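Local coordinates for protein putative transcriptional regulator MarR (Geobacillus stearothermophilus, PDB 2RDP) that probably binds DNA as a dimer through a winged-helix domain and regulates transcription, at residues 33-37 against 38-42; 44-47 against 48-51. All blocks are in the same frame, centred on the assembly; numbering follows the deposited sequence.

Contact 1. Residues 33-37 against 38-42; sequences EILTN and YPITP. With NA (sodium ion), chain B.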
# COMPACT_ATOMS: atom_id res chain seq x y z
N GLU A 33 -10.75 5.93 2.52
CA GLU A 33 -11.82 6.87 2.37
C GLU A 33 -13.02 6.19 1.74
O GLU A 33 -14.14 6.35 2.22
CB GLU A 33 -11.33 8.04 1.52
CG GLU A 33 -10.42 8.93 2.33
CD GLU A 33 -9.73 10.05 1.56
OE1 GLU A 33 -9.87 10.13 0.31
OE2 GLU A 33 -9.01 10.84 2.24
N ILE A 34 -12.79 5.41 0.69
CA ILE A 34 -13.87 4.68 0.02
C ILE A 34 -14.55 3.72 0.99
O ILE A 34 -15.74 3.60 1.00
CB ILE A 34 -13.33 3.94 -1.27
CG1 ILE A 34 -13.16 4.95 -2.41
CG2 ILE A 34 -14.22 2.77 -1.68
CD1 ILE A 34 -12.25 4.42 -3.52
N LEU A 35 -13.77 3.03 1.82
CA LEU A 35 -14.34 2.04 2.72
C LEU A 35 -15.08 2.61 3.90
O LEU A 35 -15.78 1.86 4.59
CB LEU A 35 -13.31 1.06 3.21
CG LEU A 35 -12.94 -0.11 2.31
CD1 LEU A 35 -11.89 -0.87 3.13
CD2 LEU A 35 -14.09 -1.01 1.98
N THR A 36 -14.97 3.92 4.15
CA THR A 36 -15.80 4.53 5.18
C THR A 36 -17.29 4.41 4.88
O THR A 36 -18.10 4.49 5.79
CB THR A 36 -15.43 6.01 5.49
OG1 THR A 36 -15.60 6.82 4.33
CG2 THR A 36 -14.01 6.12 5.99
N ASN A 37 -17.68 4.22 3.62
CA ASN A 37 -19.10 4.05 3.33
C ASN A 37 -19.59 2.60 3.27
O ASN A 37 -20.71 2.35 2.84
CB ASN A 37 -19.49 4.81 2.06
CG ASN A 37 -19.09 6.29 2.10
OD1 ASN A 37 -19.47 7.04 3.00
ND2 ASN A 37 -18.28 6.70 1.12
N TYR A 38 -18.76 1.66 3.72
CA TYR A 38 -19.08 0.24 3.64
C TYR A 38 -18.88 -0.45 4.96
O TYR A 38 -17.96 -0.08 5.70
CB TYR A 38 -18.24 -0.44 2.53
CG TYR A 38 -18.59 0.17 1.20
CD1 TYR A 38 -19.74 -0.21 0.50
CD2 TYR A 38 -17.80 1.19 0.66
CE1 TYR A 38 -20.08 0.40 -0.69
CE2 TYR A 38 -18.13 1.79 -0.53
CZ TYR A 38 -19.26 1.40 -1.21
OH TYR A 38 -19.53 2.03 -2.39
N PRO A 39 -19.73 -1.45 5.27
CA PRO A 39 -19.62 -2.09 6.58
C PRO A 39 -18.49 -3.12 6.70
O PRO A 39 -18.58 -4.00 7.53
CB PRO A 39 -21.02 -2.72 6.78
CG PRO A 39 -21.47 -3.05 5.39
CD PRO A 39 -20.83 -2.03 4.46
N ILE A 40 -17.43 -3.01 5.91
CA ILE A 40 -16.26 -3.88 6.09
C ILE A 40 -15.03 -3.07 6.43
O ILE A 40 -15.02 -1.83 6.26
CB ILE A 40 -15.99 -4.74 4.84
CG1 ILE A 40 -15.79 -3.85 3.61
CG2 ILE A 40 -17.14 -5.77 4.65
CD1 ILE A 40 -15.32 -4.58 2.38
N THR A 41 -14.00 -3.75 6.92
CA THR A 41 -12.75 -3.11 7.26
C THR A 41 -11.74 -3.38 6.14
O THR A 41 -12.00 -4.22 5.26
CB THR A 41 -12.22 -3.59 8.65
OG1 THR A 41 -11.79 -4.95 8.57
CG2 THR A 41 -13.33 -3.48 9.68
N PRO A 42 -10.57 -2.69 6.14
CA PRO A 42 -9.57 -2.97 5.11
C PRO A 42 -9.10 -4.43 4.97
O PRO A 42 -8.99 -4.89 3.84
CB PRO A 42 -8.41 -2.05 5.48
CG PRO A 42 -9.02 -0.97 6.22
CD PRO A 42 -10.15 -1.58 7.01
NA NA B . -15.82 0.69 6.87
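A local contact round a sodium site joins Leu35 to Tyr38 and Ile40, where helix 10-35 of this MarR-family chain gives way to the loop that enters helix 42-54 of the winged-helix domain. Leu35 to Tyr38 form a type I beta turn, closed by the bond from Tyr38 N to Leu35 O (3.1 Å). Its N-H arrives from above the carbonyl plane, 65° out of it, while the same oxygen also binds the sodium ion. Two further carbonyls join it: the ion lies 2.6 Å from Tyr38 O and 2.7 Å from Ile40 O, so the protein's three ligands are all main-chain oxygens. The metal probably offsets the repulsion between Leu35 O and Tyr38 O. On the inner side, the two methyls of Leu35 divide the work: CD1 rests on Pro42 CA, and CD2 meets Ile40 CG1 at 3.7 Å. Phe45 and Val113 add to this apolar patch. The Tyr38 ring, its CG anti to the carbonyl carbon (chi1 -62°), lies beside Ile34 and points the same way, and it also touches Val113 of helix 104-124. Thr41 is the N-cap residue of the following helix, and its N is hydrogen-bonded to Gln44 OE1 three residues on, the side-chain half of a capping box. Near the plane of the Tyr38 ring, Ile34 O approaches the ring edge, 3.2 Å from Tyr38 CD2.

Contact 2. Residues 44-47 against 48-51; sequences QFVA and LQWL
With chi1 at 177°, Val46 sets CG1 anti to its backbone N, and Trp50, one turn later, has CG anti to its carbonyl carbon (chi1 -83°); the two side chains therefore run side by side along helix 42-54 of the winged-helix domain. The Val46 methyl CG1 lies 3.7 Å from Trp50 CD1 and equally near NE1, so it meets the pyrrole part of the indole. Beneath them is regular alpha-helical i to i+4 bonding. Leu48 N reaches Gln44 O at 2.8 Å and Gln49 N reaches Phe45 O at 2.9 Å, both nearly straight, followed by Trp50 N to Val46 O and Leu51 N to Ala47 O. The Leu48 side chain sets CG against the outer end of Gln44 O, 3.2 Å away. Gln49 bends at chi2 and carries its amide nitrogen over the indole: NE2 stands 4.0 Å above the Trp50 ring plane, over its centre. That nitrogen is hydrogen-bonded to Glu53 and weakly to Tyr22 OH of the second subunit, whose ring also meets Trp50. One flank of the helix thus belongs to the dimer interface. Phe45 meets both helix 104-124 and Arg21 of the second subunit, Leu48 packs against helix 104-124, and Ala47 against Met66 and Met80 of helices 59-66 and 70-82. The amide oxygen is turned toward the preceding turn, where Gln49 OE1 faces Val46 O at 3.3 Å, two acceptors with no hydrogen bond between them.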
# COMPACT_ATOMS: atom_id res chain seq x y z
N GLN A 44 -10.81 -7.11 5.73
CA GLN A 44 -11.95 -7.82 5.19
C GLN A 44 -12.09 -7.56 3.69
O GLN A 44 -12.31 -8.49 2.92
CB GLN A 44 -13.24 -7.48 5.95
CG GLN A 44 -13.21 -7.94 7.40
CD GLN A 44 -14.37 -7.35 8.22
OE1 GLN A 44 -15.08 -6.46 7.78
NE2 GLN A 44 -14.56 -7.86 9.43
N PHE A 45 -11.93 -6.30 3.26
CA PHE A 45 -11.78 -6.02 1.82
C PHE A 45 -10.75 -6.96 1.14
O PHE A 45 -11.09 -7.68 0.18
CB PHE A 45 -11.50 -4.53 1.54
CG PHE A 45 -11.20 -4.26 0.10
CD1 PHE A 45 -12.23 -4.18 -0.83
CD2 PHE A 45 -9.89 -4.14 -0.34
CE1 PHE A 45 -11.96 -3.98 -2.18
CE2 PHE A 45 -9.60 -3.91 -1.71
CZ PHE A 45 -10.67 -3.82 -2.62
N VAL A 46 -9.52 -7.00 1.65
CA VAL A 46 -8.49 -7.87 1.05
C VAL A 46 -8.93 -9.34 1.00
O VAL A 46 -8.81 -10.00 -0.04
CB VAL A 46 -7.14 -7.72 1.79
CG1 VAL A 46 -6.09 -8.67 1.24
CG2 VAL A 46 -6.63 -6.25 1.71
N ALA A 47 -9.44 -9.85 2.14
CA ALA A 47 -9.89 -11.22 2.23
C ALA A 47 -10.97 -11.52 1.18
O ALA A 47 -10.86 -12.51 0.43
CB ALA A 47 -10.39 -11.53 3.65
N LEU A 48 -12.01 -10.68 1.15
CA LEU A 48 -13.14 -10.82 0.22
C LEU A 48 -12.75 -10.74 -1.26
O LEU A 48 -13.21 -11.54 -2.07
CB LEU A 48 -14.22 -9.78 0.53
CG LEU A 48 -14.97 -9.90 1.87
CD1 LEU A 48 -15.80 -8.66 2.12
CD2 LEU A 48 -15.84 -11.13 1.91
N GLN A 49 -11.91 -9.78 -1.60
CA GLN A 49 -11.36 -9.67 -2.94
C GLN A 49 -10.57 -10.93 -3.36
O GLN A 49 -10.65 -11.33 -4.50
CB GLN A 49 -10.53 -8.38 -3.02
CG GLN A 49 -9.48 -8.34 -4.14
CD GLN A 49 -8.02 -8.64 -3.69
OE1 GLN A 49 -7.61 -8.25 -2.59
NE2 GLN A 49 -7.25 -9.31 -4.58
N TRP A 50 -9.83 -11.57 -2.44
CA TRP A 50 -9.13 -12.83 -2.75
C TRP A 50 -10.11 -13.95 -3.07
O TRP A 50 -9.90 -14.73 -3.98
CB TRP A 50 -8.18 -13.27 -1.61
CG TRP A 50 -6.85 -12.61 -1.64
CD1 TRP A 50 -6.31 -11.81 -0.67
CD2 TRP A 50 -5.90 -12.64 -2.70
NE1 TRP A 50 -5.08 -11.35 -1.05
CE2 TRP A 50 -4.80 -11.84 -2.30
CE3 TRP A 50 -5.87 -13.27 -3.96
CZ2 TRP A 50 -3.67 -11.65 -3.13
CZ3 TRP A 50 -4.74 -13.09 -4.78
CH2 TRP A 50 -3.65 -12.29 -4.35
N LEU A 51 -11.19 -14.04 -2.30
CA LEU A 51 -12.23 -15.03 -2.53
C LEU A 51 -12.98 -14.78 -3.84
O LEU A 51 -13.33 -15.73 -4.55
CB LEU A 51 -13.21 -15.04 -1.36
CG LEU A 51 -12.68 -15.59 -0.03
CD1 LEU A 51 -13.62 -15.22 1.09
CD2 LEU A 51 -12.47 -17.08 -0.11

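Contacts 1 and 2 follow one another along the chain, the loop before Pro42 leading straight into the helix that holds 44-51. Contact 1 is partly buried and lies farther from the centre of the chain; carbonyls and a metal ion govern it. Contact 2 is buried, held by helical backbone bonds, and reaches the second subunit, which does not touch contact 1. The two join through apolar packing: Ile40 CD1 lies 3.9 Å from Phe45 CA, Leu35 CD1 is 4.0 Å from Phe45 CB, and Ile40 CG2 approaches Leu48 CD1. Both also lean on helix 104-124, where Val113 is shared by Leu35, Tyr38 and Phe45.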